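Local atomic coordinates of probable phenazine-specific methyltransferase (Pseudomonas aeruginosa, PDB entry 2IP2), a protein that catalyses the S-adenosyl-L-methionine-dependent N-methylation of phenazine-1-carboxylate to 5-methylphenazine-1-carboxylate, a step in the biosynthesis of the virulence pigment pyocyanin. Residues Lys151-Pro161 and Glu180-Ala188; Ala192-Leu203 and Glu217-Met226. All coordinates share one frame; numbering follows the deposited sequence.

Interaction 1. Residues Lys151-Pro161 and Glu180-Ala188; sequences KASNLAFHEIP and ELTKAILQA
Leu-181 lies over the flat of the Phe-157 ring, its CB 3.9 Å from the ring centroid and only 9° off the normal, a CH-pi contact made almost over the middle of the face. The two side chains cross at about a right angle. Leu-181 CD1 then runs on to Ile-160 CD1, 3.8 Å away, while at the ring's edge, in its plane, sits CB of Glu-180. Beyond that CB the Glu-180 chain bends at chi2, bringing its carboxylate back to Asn-154: ND2 donates to OE1 at 2.8 Å. The bond is bent, 145° at the hydrogen, and reaches OE1 on its anti side but well out of the carboxylate plane; OE2 is held by Asn-209. Helix 180-188 follows the first strand, 170-174, of the Rossmann-like methyltransferase domain, and the 154-161 part of the preceding helix crosses it at -44°. Phe-157 also touches Arg-241, a predicted S-adenosyl-L-methionine-binding residue. The Ala-184 methyl touches both Phe-157 CB and His-158 ND1. A water joins His-158 ND1 to the Ala-184 carbonyl O, donating to the latter at 2.7 Å. At the far end Pro-161 CG lies 3.5 Å from Ala-188 CB.

Interaction 2. Residues Ala192-Leu203 and Glu217-Met226; sequences ARGVMLDREGSL and ERVSLVGGDM
Met-196 joins strand 193-198 to strand 219-223 through both its backbone polar atoms: its N donates to Ser-220 O at 3.0 Å and its O accepts from Val-222 N at 2.8 Å. Gly-194 and Asp-198 bond in the same way, giving six parallel-sheet hydrogen bonds that end with Gly-224 N on Asp-198 O. On the face carrying Val-195 and Leu-197, Val-222 spreads its methyls between them. Val-222 is modelled nearly eclipsed, so the short approach of its CG1 to Val-195 CG1, 3.3 Å, is doubtful, as is the 3.5 Å from CG2 to Leu-197 CD1. The trans chi1 of Leu-197 (-180°) leans its side chain toward the strand's C-terminal end, where CD2 meets Met-226 CB. On the other face Leu-203 and Leu-221 point roughly opposite ways, side against side, with Leu-203 CB 4.0 Å from Leu-221 CD1; helices 204-209 and 211-215 cover Leu-221. These helices belong to the right-handed beta-alpha-beta crossover between the two strands, part of the Rossmann-like fold. Beyond the strand end, Arg-199 lies alongside Asp-225 in a long salt bridge, NH2 to OD2 3.4 Å, their planes 59° apart; Asp-225 OD1 takes the N-H of Leu-227. Asp-198, a predicted S-adenosyl-L-methionine ligand, is gripped at both oxygens: OD1 accepts from Arg-199 N at 2.6 Å and OD2 from Gly-177 N. Two backbone donors on one carboxylate would fix its rotation and probably favour its charged form.

How the interactions relate
Both contacts belong to the methyltransferase domain and meet through helix 180-188. The side of this helix turned from interaction 1 carries Thr-182 and Leu-186, which pack on Ala-192, Met-196 and Val-219 of interaction 2; the contact centres are about 17 Å apart. Interaction 1 lies nearer the centre of the chain and joins two helices by side chains, with one direct polar bond across it and a water at its margin. Interaction 2 holds the outermost strand, 219-223, to its neighbour, mainly by backbone bonds, and its salt bridge lies at the surface, just beyond the C-terminal ends of the strands. Each reaches the predicted cofactor site differently: 192-203 contains Asp-198, whereas 151-161 touches Arg-241 through Phe-157.

Interaction 1. Residues Lys151-Pro161 and Glu180-Ala188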
ATOM      1  N   LYS A 151       0.465 -13.517  16.772  1.00 35.16           N
ATOM      2  CA  LYS A 151       0.220 -14.905  16.379  1.00 37.14           C
ATOM      3  C   LYS A 151       0.415 -15.222  14.893  1.00 38.56           C
ATOM      4  O   LYS A 151       0.698 -16.394  14.545  1.00 37.81           O
ATOM      5  CB  LYS A 151      -1.153 -15.353  16.852  1.00 37.49           C
ATOM      6  CG  LYS A 151      -1.197 -15.608  18.359  1.00 36.40           C
ATOM      7  CD  LYS A 151      -2.479 -16.326  18.671  1.00 39.39           C
ATOM      8  CE  LYS A 151      -2.371 -17.173  19.905  1.00 41.86           C
ATOM      9  NZ  LYS A 151      -3.726 -17.767  20.258  1.00 44.10           N
ATOM     10  N   ALA A 152       0.293 -14.217  14.013  1.00 39.27           N
ATOM     11  CA  ALA A 152       0.529 -14.454  12.581  1.00 42.20           C
ATOM     12  C   ALA A 152       1.943 -15.024  12.363  1.00 43.90           C
ATOM     13  O   ALA A 152       2.182 -15.821  11.444  1.00 45.15           O
ATOM     14  CB  ALA A 152       0.314 -13.165  11.765  1.00 41.82           C
ATOM     15  N   SER A 153       2.854 -14.653  13.252  1.00 45.46           N
ATOM     16  CA  SER A 153       4.254 -15.110  13.206  1.00 47.26           C
ATOM     17  C   SER A 153       4.496 -16.501  13.823  1.00 47.23           C
ATOM     18  O   SER A 153       5.612 -17.015  13.781  1.00 47.67           O
ATOM     19  CB  SER A 153       5.175 -14.034  13.798  1.00 47.73           C
ATOM     20  OG  SER A 153       5.367 -12.991  12.838  1.00 51.37           O
ATOM     21  N   ASN A 154       3.436 -17.121  14.348  1.00 46.94           N
ATOM     22  CA  ASN A 154       3.454 -18.543  14.696  1.00 46.21           C
ATOM     23  C   ASN A 154       3.758 -19.407  13.475  1.00 46.45           C
ATOM     24  O   ASN A 154       4.166 -20.565  13.611  1.00 44.52           O
ATOM     25  CB  ASN A 154       2.130 -18.973  15.366  1.00 46.30           C
ATOM     26  CG  ASN A 154       2.014 -18.458  16.819  1.00 46.31           C
ATOM     27  OD1 ASN A 154       2.920 -17.789  17.335  1.00 44.13           O
ATOM     28  ND2 ASN A 154       0.892 -18.760  17.466  1.00 45.13           N
ATOM     29  N   LEU A 155       3.592 -18.814  12.282  1.00 45.93           N
ATOM     30  CA  LEU A 155       4.026 -19.460  11.040  1.00 45.64           C
ATOM     31  C   LEU A 155       5.502 -19.866  11.139  1.00 44.18           C
ATOM     32  O   LEU A 155       5.877 -20.977  10.746  1.00 44.88           O
ATOM     33  CB  LEU A 155       3.793 -18.555   9.815  1.00 45.42           C
ATOM     34  CG  LEU A 155       2.543 -18.777   8.955  1.00 48.33           C
ATOM     35  CD1 LEU A 155       1.259 -18.315   9.639  1.00 52.62           C
ATOM     36  CD2 LEU A 155       2.676 -18.111   7.587  1.00 46.12           C
ATOM     37  N   ALA A 156       6.331 -18.972  11.658  1.00 41.68           N
ATOM     38  CA  ALA A 156       7.760 -19.243  11.734  1.00 40.13           C
ATOM     39  C   ALA A 156       8.011 -20.248  12.860  1.00 39.13           C
ATOM     40  O   ALA A 156       8.767 -21.218  12.676  1.00 39.35           O
ATOM     41  CB  ALA A 156       8.544 -17.973  11.963  1.00 39.20           C
ATOM     42  N   PHE A 157       7.363 -20.020  14.006  1.00 36.25           N
ATOM     43  CA  PHE A 157       7.549 -20.880  15.187  1.00 34.39           C
ATOM     44  C   PHE A 157       7.203 -22.338  14.900  1.00 33.89           C
ATOM     45  O   PHE A 157       7.823 -23.206  15.476  1.00 33.27           O
ATOM     46  CB  PHE A 157       6.699 -20.412  16.381  1.00 32.96           C
ATOM     47  CG  PHE A 157       7.184 -19.117  17.037  1.00 31.84           C
ATOM     48  CD1 PHE A 157       8.433 -18.552  16.736  1.00 31.79           C
ATOM     49  CD2 PHE A 157       6.361 -18.463  17.962  1.00 34.44           C
ATOM     50  CE1 PHE A 157       8.857 -17.343  17.371  1.00 33.93           C
ATOM     51  CE2 PHE A 157       6.774 -17.276  18.590  1.00 34.46           C
ATOM     52  CZ  PHE A 157       8.023 -16.712  18.286  1.00 31.28           C
ATOM     53  N   HIS A 158       6.185 -22.599  14.068  1.00 32.91           N
ATOM     54  CA  HIS A 158       5.768 -23.966  13.795  1.00 34.33           C
ATOM     55  C   HIS A 158       6.795 -24.698  12.954  1.00 34.63           C
ATOM     56  O   HIS A 158       6.862 -25.942  13.006  1.00 34.57           O
ATOM     57  CB  HIS A 158       4.383 -24.040  13.128  1.00 34.38           C
ATOM     58  CG  HIS A 158       3.252 -23.652  14.037  1.00 38.06           C
ATOM     59  ND1 HIS A 158       3.103 -24.168  15.307  1.00 41.29           N
ATOM     60  CD2 HIS A 158       2.214 -22.803  13.856  1.00 42.90           C
ATOM     61  CE1 HIS A 158       2.023 -23.658  15.871  1.00 44.66           C
ATOM     62  NE2 HIS A 158       1.471 -22.814  15.016  1.00 44.86           N
ATOM     63  N   GLU A 159       7.581 -23.945  12.175  1.00 35.03           N
ATOM     64  CA  GLU A 159       8.720 -24.538  11.430  1.00 35.51           C
ATOM     65  C   GLU A 159       9.853 -24.963  12.324  1.00 35.05           C
ATOM     66  O   GLU A 159      10.571 -25.887  11.975  1.00 34.72           O
ATOM     67  CB  GLU A 159       9.315 -23.608  10.378  1.00 36.30           C
ATOM     68  CG  GLU A 159       8.645 -23.707   8.997  1.00 40.91           C
ATOM     69  CD  GLU A 159       8.680 -25.107   8.402  1.00 45.41           C
ATOM     70  OE1 GLU A 159       9.769 -25.633   8.004  1.00 46.02           O
ATOM     71  OE2 GLU A 159       7.582 -25.690   8.343  1.00 50.81           O
ATOM     72  N   ILE A 160      10.033 -24.296  13.458  1.00 34.21           N
ATOM     73  CA  ILE A 160      11.214 -24.565  14.294  1.00 33.82           C
ATOM     74  C   ILE A 160      11.371 -26.056  14.710  1.00 34.14           C
ATOM     75  O   ILE A 160      12.426 -26.683  14.455  1.00 34.91           O
ATOM     76  CB  ILE A 160      11.342 -23.539  15.465  1.00 34.17           C
ATOM     77  CG1 ILE A 160      11.834 -22.212  14.882  1.00 37.09           C
ATOM     78  CG2 ILE A 160      12.357 -23.993  16.523  1.00 29.13           C
ATOM     79  CD1 ILE A 160      11.690 -21.070  15.803  1.00 39.65           C
ATOM     80  N   PRO A 161      10.332 -26.644  15.333  1.00 35.25           N
ATOM     81  CA  PRO A 161      10.458 -28.060  15.708  1.00 35.09           C
ATOM     82  C   PRO A 161      10.445 -29.033  14.523  1.00 36.89           C
ATOM     83  O   PRO A 161      10.633 -30.248  14.749  1.00 36.17           O
ATOM     84  CB  PRO A 161       9.237 -28.297  16.584  1.00 36.23           C
ATOM     85  CG  PRO A 161       8.218 -27.285  16.060  1.00 34.55           C
ATOM     86  CD  PRO A 161       9.034 -26.074  15.754  1.00 34.47           C
ATOM     87  N   GLU A 180       4.416 -18.336  23.076  1.00 29.38           N
ATOM     88  CA  GLU A 180       3.971 -19.024  21.852  1.00 28.30           C
ATOM     89  C   GLU A 180       4.990 -20.002  21.279  1.00 28.27           C
ATOM     90  O   GLU A 180       4.610 -21.033  20.740  1.00 27.01           O
ATOM     91  CB  GLU A 180       3.539 -18.011  20.771  1.00 29.75           C
ATOM     92  CG  GLU A 180       2.244 -17.251  21.174  1.00 28.30           C
ATOM     93  CD  GLU A 180       0.992 -18.166  21.217  1.00 32.00           C
ATOM     94  OE1 GLU A 180       0.781 -18.962  20.282  1.00 35.40           O
ATOM     95  OE2 GLU A 180       0.180 -18.044  22.147  1.00 34.32           O
ATOM     96  N   LEU A 181       6.275 -19.657  21.377  1.00 28.13           N
ATOM     97  CA  LEU A 181       7.338 -20.536  20.862  1.00 28.95           C
ATOM     98  C   LEU A 181       7.412 -21.847  21.640  1.00 29.90           C
ATOM     99  O   LEU A 181       7.412 -22.961  21.056  1.00 30.01           O
ATOM    100  CB  LEU A 181       8.696 -19.816  20.874  1.00 29.32           C
ATOM    101  CG  LEU A 181       9.939 -20.599  20.457  1.00 29.17           C
ATOM    102  CD1 LEU A 181       9.761 -21.388  19.115  1.00 26.45           C
ATOM    103  CD2 LEU A 181      11.183 -19.668  20.409  1.00 28.41           C
ATOM    104  N   THR A 182       7.404 -21.720  22.959  1.00 29.22           N
ATOM    105  CA  THR A 182       7.357 -22.902  23.830  1.00 30.11           C
ATOM    106  C   THR A 182       6.122 -23.761  23.495  1.00 30.74           C
ATOM    107  O   THR A 182       6.232 -24.983  23.335  1.00 30.95           O
ATOM    108  CB  THR A 182       7.337 -22.457  25.302  1.00 30.23           C
ATOM    109  OG1 THR A 182       8.629 -21.901  25.624  1.00 28.69           O
ATOM    110  CG2 THR A 182       7.068 -23.635  26.236  1.00 29.09           C
ATOM    111  N   LYS A 183       4.965 -23.118  23.343  1.00 30.52           N
ATOM    112  CA  LYS A 183       3.758 -23.877  23.050  1.00 31.84           C
ATOM    113  C   LYS A 183       3.819 -24.579  21.683  1.00 30.95           C
ATOM    114  O   LYS A 183       3.467 -25.746  21.598  1.00 32.46           O
ATOM    115  CB  LYS A 183       2.528 -22.982  23.177  1.00 32.50           C
ATOM    116  CG  LYS A 183       1.279 -23.539  22.533  1.00 36.14           C
ATOM    117  CD  LYS A 183       0.327 -22.394  22.296  1.00 41.49           C
ATOM    118  CE  LYS A 183      -0.187 -21.861  23.621  1.00 42.47           C
ATOM    119  NZ  LYS A 183      -1.558 -22.416  23.902  1.00 47.32           N
ATOM    120  N   ALA A 184       4.282 -23.877  20.633  1.00 30.28           N
ATOM    121  CA  ALA A 184       4.525 -24.477  19.314  1.00 28.58           C
ATOM    122  C   ALA A 184       5.440 -25.720  19.441  1.00 29.99           C
ATOM    123  O   ALA A 184       5.138 -26.816  18.891  1.00 29.40           O
ATOM    124  CB  ALA A 184       5.135 -23.441  18.344  1.00 29.05           C
ATOM    125  N   ILE A 185       6.493 -25.615  20.239  1.00 29.05           N
ATOM    126  CA  ILE A 185       7.417 -26.743  20.351  1.00 30.65           C
ATOM    127  C   ILE A 185       6.733 -27.962  21.005  1.00 32.63           C
ATOM    128  O   ILE A 185       6.801 -29.088  20.472  1.00 33.65           O
ATOM    129  CB  ILE A 185       8.739 -26.397  21.099  1.00 31.19           C
ATOM    130  CG1 ILE A 185       9.571 -25.393  20.294  1.00 31.61           C
ATOM    131  CG2 ILE A 185       9.532 -27.690  21.404  1.00 29.41           C
ATOM    132  CD1 ILE A 185      10.475 -24.501  21.192  1.00 32.26           C
ATOM    133  N   LEU A 186       6.071 -27.739  22.139  1.00 34.75           N
ATOM    134  CA  LEU A 186       5.449 -28.837  22.858  1.00 36.79           C
ATOM    135  C   LEU A 186       4.238 -29.420  22.135  1.00 38.13           C
ATOM    136  O   LEU A 186       3.897 -30.599  22.360  1.00 39.34           O
ATOM    137  CB  LEU A 186       5.137 -28.455  24.300  1.00 37.80           C
ATOM    138  CG  LEU A 186       6.352 -27.947  25.108  1.00 38.64           C
ATOM    139  CD1 LEU A 186       5.922 -27.022  26.266  1.00 44.84           C
ATOM    140  CD2 LEU A 186       7.243 -29.047  25.602  1.00 41.67           C
ATOM    141  N   GLN A 187       3.595 -28.634  21.268  1.00 38.35           N
ATOM    142  CA  GLN A 187       2.475 -29.182  20.533  1.00 39.38           C
ATOM    143  C   GLN A 187       2.962 -30.060  19.373  1.00 40.00           C
ATOM    144  O   GLN A 187       2.336 -31.060  19.056  1.00 40.64           O
ATOM    145  CB  GLN A 187       1.550 -28.068  20.071  0.50 39.67           C
ATOM    146  CG  GLN A 187       0.935 -27.312  21.249  0.50 36.95           C
ATOM    147  CD  GLN A 187      -0.234 -26.449  20.835  0.50 35.56           C
ATOM    148  OE1 GLN A 187      -0.237 -25.858  19.749  0.50 32.07           O
ATOM    149  NE2 GLN A 187      -1.242 -26.379  21.701  0.50 32.62           N
ATOM    150  N   ALA A 188       4.117 -29.716  18.797  1.00 39.41           N
ATOM    151  CA  ALA A 188       4.726 -30.486  17.706  1.00 38.95           C
ATOM    152  C   ALA A 188       5.406 -31.763  18.221  1.00 39.28           C
ATOM    153  O   ALA A 188       5.380 -32.814  17.557  1.00 39.90           O
ATOM    154  CB  ALA A 188       5.734 -29.632  16.981  1.00 38.82           C
TER
HETATM  155  O   HOH W   1       3.725 -26.667  16.566  1.00 36.19           O

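Interaction 2. Residues Ala192-Leu203 and Glu217-Met226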
ATOM      1  N   ALA A 192       8.989 -33.378  24.197  1.00 38.99           N
ATOM      2  CA  ALA A 192       9.959 -32.320  24.501  1.00 37.96           C
ATOM      3  C   ALA A 192       9.682 -31.850  25.925  1.00 37.96           C
ATOM      4  O   ALA A 192       8.544 -31.932  26.383  1.00 37.72           O
ATOM      5  CB  ALA A 192       9.791 -31.160  23.534  1.00 36.56           C
ATOM      6  N   ARG A 193      10.706 -31.372  26.624  1.00 36.92           N
ATOM      7  CA  ARG A 193      10.494 -30.737  27.924  1.00 37.11           C
ATOM      8  C   ARG A 193      11.221 -29.404  27.905  1.00 36.83           C
ATOM      9  O   ARG A 193      12.284 -29.293  27.297  1.00 35.50           O
ATOM     10  CB  ARG A 193      11.055 -31.590  29.075  0.50 37.18           C
ATOM     11  CG  ARG A 193      10.474 -33.028  29.203  0.50 38.60           C
ATOM     12  CD  ARG A 193      10.493 -33.589  30.669  0.50 38.75           C
ATOM     13  NE  ARG A 193      11.631 -33.133  31.484  0.50 39.87           N
ATOM     14  CZ  ARG A 193      11.521 -32.418  32.610  0.50 37.69           C
ATOM     15  NH1 ARG A 193      10.327 -32.076  33.092  0.50 35.61           N
ATOM     16  NH2 ARG A 193      12.613 -32.037  33.254  0.50 34.01           N
ATOM     17  N   GLY A 194      10.646 -28.401  28.563  1.00 36.81           N
ATOM     18  CA  GLY A 194      11.169 -27.059  28.450  1.00 35.66           C
ATOM     19  C   GLY A 194      10.936 -26.183  29.658  1.00 34.58           C
ATOM     20  O   GLY A 194      10.036 -26.428  30.463  1.00 32.69           O
ATOM     21  N   VAL A 195      11.751 -25.139  29.735  1.00 32.83           N
ATOM     22  CA  VAL A 195      11.616 -24.077  30.712  1.00 32.32           C
ATOM     23  C   VAL A 195      11.484 -22.751  29.979  1.00 32.97           C
ATOM     24  O   VAL A 195      12.259 -22.452  29.035  1.00 32.57           O
ATOM     25  CB  VAL A 195      12.873 -24.008  31.644  1.00 32.59           C
ATOM     26  CG1 VAL A 195      12.739 -22.859  32.617  1.00 31.42           C
ATOM     27  CG2 VAL A 195      13.021 -25.341  32.445  1.00 32.09           C
ATOM     28  N   MET A 196      10.507 -21.964  30.390  1.00 32.60           N
ATOM     29  CA  MET A 196      10.429 -20.604  29.911  1.00 34.59           C
ATOM     30  C   MET A 196      10.842 -19.641  31.012  1.00 34.37           C
ATOM     31  O   MET A 196      10.276 -19.627  32.114  1.00 33.55           O
ATOM     32  CB  MET A 196       9.002 -20.281  29.469  0.50 34.46           C
ATOM     33  CG  MET A 196       8.754 -18.793  29.156  0.50 35.04           C
ATOM     34  SD  MET A 196       7.037 -18.559  28.719  0.50 36.92           S
ATOM     35  CE  MET A 196       6.886 -19.883  27.527  0.50 36.81           C
ATOM     36  N   LEU A 197      11.821 -18.815  30.679  1.00 35.16           N
ATOM     37  CA  LEU A 197      12.287 -17.742  31.536  1.00 33.98           C
ATOM     38  C   LEU A 197      11.685 -16.413  31.076  1.00 36.24           C
ATOM     39  O   LEU A 197      11.657 -16.103  29.896  1.00 37.56           O
ATOM     40  CB  LEU A 197      13.813 -17.649  31.412  1.00 33.40           C
ATOM     41  CG  LEU A 197      14.553 -16.586  32.226  1.00 28.92           C
ATOM     42  CD1 LEU A 197      14.525 -16.955  33.743  1.00 31.26           C
ATOM     43  CD2 LEU A 197      16.039 -16.500  31.728  1.00 32.54           C
ATOM     44  N   ASP A 198      11.242 -15.614  32.020  1.00 39.30           N
ATOM     45  CA  ASP A 198      11.026 -14.191  31.779  1.00 43.00           C
ATOM     46  C   ASP A 198      11.252 -13.478  33.100  1.00 44.08           C
ATOM     47  O   ASP A 198      11.622 -14.126  34.074  1.00 43.99           O
ATOM     48  CB  ASP A 198       9.623 -13.909  31.194  1.00 43.48           C
ATOM     49  CG  ASP A 198       9.592 -12.672  30.322  1.00 47.58           C
ATOM     50  OD1 ASP A 198      10.260 -11.655  30.678  1.00 49.49           O
ATOM     51  OD2 ASP A 198       8.892 -12.717  29.275  1.00 50.40           O
ATOM     52  N   ARG A 199      11.075 -12.153  33.109  1.00 46.48           N
ATOM     53  CA  ARG A 199      11.316 -11.297  34.296  1.00 49.08           C
ATOM     54  C   ARG A 199      10.293 -11.625  35.380  1.00 49.78           C
ATOM     55  O   ARG A 199       9.125 -11.838  35.067  1.00 50.31           O
ATOM     56  CB  ARG A 199      11.189  -9.822  33.879  1.00 49.19           C
ATOM     57  CG  ARG A 199      12.110  -8.858  34.636  1.00 53.40           C
ATOM     58  CD  ARG A 199      12.537  -7.646  33.752  1.00 58.41           C
ATOM     59  NE  ARG A 199      13.937  -7.190  33.929  1.00 60.71           N
ATOM     60  CZ  ARG A 199      14.847  -7.730  34.751  1.00 61.18           C
ATOM     61  NH1 ARG A 199      14.544  -8.769  35.513  1.00 61.02           N
ATOM     62  NH2 ARG A 199      16.077  -7.215  34.820  1.00 62.10           N
ATOM     63  N   GLU A 200      10.684 -11.689  36.651  1.00 51.33           N
ATOM     64  CA  GLU A 200       9.656 -11.998  37.661  1.00 52.23           C
ATOM     65  C   GLU A 200       8.606 -10.880  37.712  1.00 52.07           C
ATOM     66  O   GLU A 200       8.940  -9.677  37.616  1.00 51.86           O
ATOM     67  CB  GLU A 200      10.211 -12.366  39.049  1.00 52.56           C
ATOM     68  CG  GLU A 200      11.325 -11.489  39.571  1.00 56.78           C
ATOM     69  CD  GLU A 200      11.473 -11.598  41.076  1.00 59.83           C
ATOM     70  OE1 GLU A 200      11.907 -12.673  41.569  1.00 63.27           O
ATOM     71  OE2 GLU A 200      11.157 -10.604  41.766  1.00 59.99           O
ATOM     72  N   GLY A 201       7.343 -11.287  37.800  1.00 50.68           N
ATOM     73  CA  GLY A 201       6.250 -10.337  37.723  1.00 49.87           C
ATOM     74  C   GLY A 201       5.691 -10.216  36.317  1.00 49.47           C
ATOM     75  O   GLY A 201       4.695  -9.518  36.106  1.00 49.93           O
ATOM     76  N   SER A 202       6.320 -10.891  35.349  1.00 48.24           N
ATOM     77  CA  SER A 202       5.866 -10.825  33.956  1.00 47.12           C
ATOM     78  C   SER A 202       5.162 -12.092  33.491  1.00 45.74           C
ATOM     79  O   SER A 202       4.561 -12.115  32.415  1.00 45.66           O
ATOM     80  CB  SER A 202       7.035 -10.511  33.032  1.00 47.13           C
ATOM     81  OG  SER A 202       7.623  -9.283  33.411  1.00 49.79           O
ATOM     82  N   LEU A 203       5.203 -13.115  34.340  1.00 44.48           N
ATOM     83  CA  LEU A 203       4.755 -14.482  33.988  1.00 42.54           C
ATOM     84  C   LEU A 203       3.240 -14.721  33.944  1.00 42.15           C
ATOM     85  O   LEU A 203       2.796 -15.779  33.505  1.00 40.89           O
ATOM     86  CB  LEU A 203       5.422 -15.506  34.906  1.00 42.49           C
ATOM     87  CG  LEU A 203       6.953 -15.531  34.833  1.00 41.78           C
ATOM     88  CD1 LEU A 203       7.535 -16.304  36.038  1.00 42.61           C
ATOM     89  CD2 LEU A 203       7.438 -16.097  33.462  1.00 43.43           C
ATOM     90  N   GLU A 217       2.799 -30.733  33.471  1.00 40.12           N
ATOM     91  CA  GLU A 217       4.206 -30.783  33.982  1.00 40.74           C
ATOM     92  C   GLU A 217       5.322 -30.967  32.865  1.00 40.91           C
ATOM     93  O   GLU A 217       6.459 -31.392  33.129  1.00 41.33           O
ATOM     94  CB  GLU A 217       4.307 -31.929  35.013  0.50 40.85           C
ATOM     95  CG  GLU A 217       5.241 -31.727  36.189  0.50 40.69           C
ATOM     96  CD  GLU A 217       5.213 -32.884  37.201  0.50 40.82           C
ATOM     97  OE1 GLU A 217       4.778 -34.004  36.853  0.50 41.65           O
ATOM     98  OE2 GLU A 217       5.646 -32.670  38.356  0.50 42.47           O
ATOM     99  N   ARG A 218       4.961 -30.647  31.624  1.00 41.23           N
ATOM    100  CA  ARG A 218       5.863 -30.642  30.455  1.00 41.47           C
ATOM    101  C   ARG A 218       6.789 -29.394  30.410  1.00 40.19           C
ATOM    102  O   ARG A 218       7.959 -29.456  29.936  1.00 40.94           O
ATOM    103  CB  ARG A 218       4.990 -30.710  29.181  1.00 42.53           C
ATOM    104  CG  ARG A 218       4.341 -32.107  29.010  1.00 46.10           C
ATOM    105  CD  ARG A 218       2.902 -32.103  28.524  1.00 49.03           C
ATOM    106  NE  ARG A 218       2.581 -33.364  27.851  1.00 54.19           N
ATOM    107  CZ  ARG A 218       2.425 -34.552  28.459  1.00 53.20           C
ATOM    108  NH1 ARG A 218       2.561 -34.662  29.781  1.00 54.72           N
ATOM    109  NH2 ARG A 218       2.141 -35.642  27.743  1.00 52.64           N
ATOM    110  N   VAL A 219       6.265 -28.277  30.893  1.00 36.90           N
ATOM    111  CA  VAL A 219       7.020 -27.051  30.925  1.00 35.53           C
ATOM    112  C   VAL A 219       6.920 -26.523  32.333  1.00 34.71           C
ATOM    113  O   VAL A 219       5.939 -26.823  33.022  1.00 33.56           O
ATOM    114  CB  VAL A 219       6.469 -26.013  29.871  1.00 34.89           C
ATOM    115  CG1 VAL A 219       5.037 -25.658  30.143  1.00 35.86           C
ATOM    116  CG2 VAL A 219       7.288 -24.695  29.845  1.00 37.48           C
ATOM    117  N   SER A 220       7.920 -25.739  32.757  1.00 33.88           N
ATOM    118  CA  SER A 220       7.772 -24.873  33.921  1.00 33.31           C
ATOM    119  C   SER A 220       8.187 -23.462  33.551  1.00 34.71           C
ATOM    120  O   SER A 220       8.863 -23.270  32.515  1.00 33.11           O
ATOM    121  CB  SER A 220       8.636 -25.399  35.077  1.00 34.30           C
ATOM    122  OG  SER A 220      10.008 -25.505  34.706  1.00 34.22           O
ATOM    123  N   LEU A 221       7.795 -22.490  34.379  1.00 34.87           N
ATOM    124  CA  LEU A 221       8.192 -21.111  34.201  1.00 36.28           C
ATOM    125  C   LEU A 221       9.198 -20.720  35.272  1.00 36.73           C
ATOM    126  O   LEU A 221       9.079 -21.129  36.424  1.00 37.26           O
ATOM    127  CB  LEU A 221       6.995 -20.150  34.277  1.00 35.62           C
ATOM    128  CG  LEU A 221       5.660 -20.451  33.586  1.00 36.39           C
ATOM    129  CD1 LEU A 221       4.667 -19.249  33.688  1.00 33.53           C
ATOM    130  CD2 LEU A 221       5.904 -20.756  32.124  1.00 37.33           C
ATOM    131  N   VAL A 222      10.174 -19.898  34.924  1.00 36.65           N
ATOM    132  CA  VAL A 222      10.979 -19.272  35.981  1.00 37.51           C
ATOM    133  C   VAL A 222      11.073 -17.753  35.842  1.00 36.94           C
ATOM    134  O   VAL A 222      11.130 -17.237  34.729  1.00 35.27           O
ATOM    135  CB  VAL A 222      12.347 -19.999  36.274  1.00 38.56           C
ATOM    136  CG1 VAL A 222      12.599 -21.142  35.386  1.00 38.04           C
ATOM    137  CG2 VAL A 222      13.565 -19.021  36.451  1.00 38.18           C
ATOM    138  N   GLY A 223      11.003 -17.049  36.982  1.00 36.55           N
ATOM    139  CA  GLY A 223      11.112 -15.591  36.981  1.00 36.80           C
ATOM    140  C   GLY A 223      12.565 -15.285  37.306  1.00 37.39           C
ATOM    141  O   GLY A 223      13.125 -15.858  38.241  1.00 38.44           O
ATOM    142  N   GLY A 224      13.185 -14.408  36.538  1.00 36.63           N
ATOM    143  CA  GLY A 224      14.577 -14.117  36.772  1.00 36.86           C
ATOM    144  C   GLY A 224      15.076 -13.205  35.691  1.00 37.15           C
ATOM    145  O   GLY A 224      14.365 -12.942  34.711  1.00 36.68           O
ATOM    146  N   ASP A 225      16.300 -12.715  35.856  1.00 37.06           N
ATOM    147  CA  ASP A 225      16.858 -11.807  34.866  1.00 36.61           C
ATOM    148  C   ASP A 225      17.881 -12.599  34.088  1.00 36.31           C
ATOM    149  O   ASP A 225      18.859 -13.097  34.647  1.00 35.08           O
ATOM    150  CB  ASP A 225      17.455 -10.552  35.548  1.00 37.34           C
ATOM    151  CG  ASP A 225      18.387  -9.730  34.624  1.00 40.09           C
ATOM    152  OD1 ASP A 225      18.454  -9.952  33.386  1.00 38.63           O
ATOM    153  OD2 ASP A 225      19.085  -8.841  35.182  1.00 43.68           O
ATOM    154  N   MET A 226      17.627 -12.719  32.784  1.00 35.72           N
ATOM    155  CA  MET A 226      18.458 -13.528  31.905  1.00 35.17           C
ATOM    156  C   MET A 226      19.889 -13.004  31.814  1.00 35.34           C
ATOM    157  O   MET A 226      20.792 -13.723  31.390  1.00 36.09           O
ATOM    158  CB  MET A 226      17.851 -13.523  30.505  1.00 35.52           C
ATOM    159  CG  MET A 226      17.657 -12.151  29.922  1.00 34.13           C
ATOM    160  SD  MET A 226      16.917 -12.206  28.249  1.00 36.05           S
ATOM    161  CE  MET A 226      16.792 -10.429  27.945  1.00 38.44           C
TER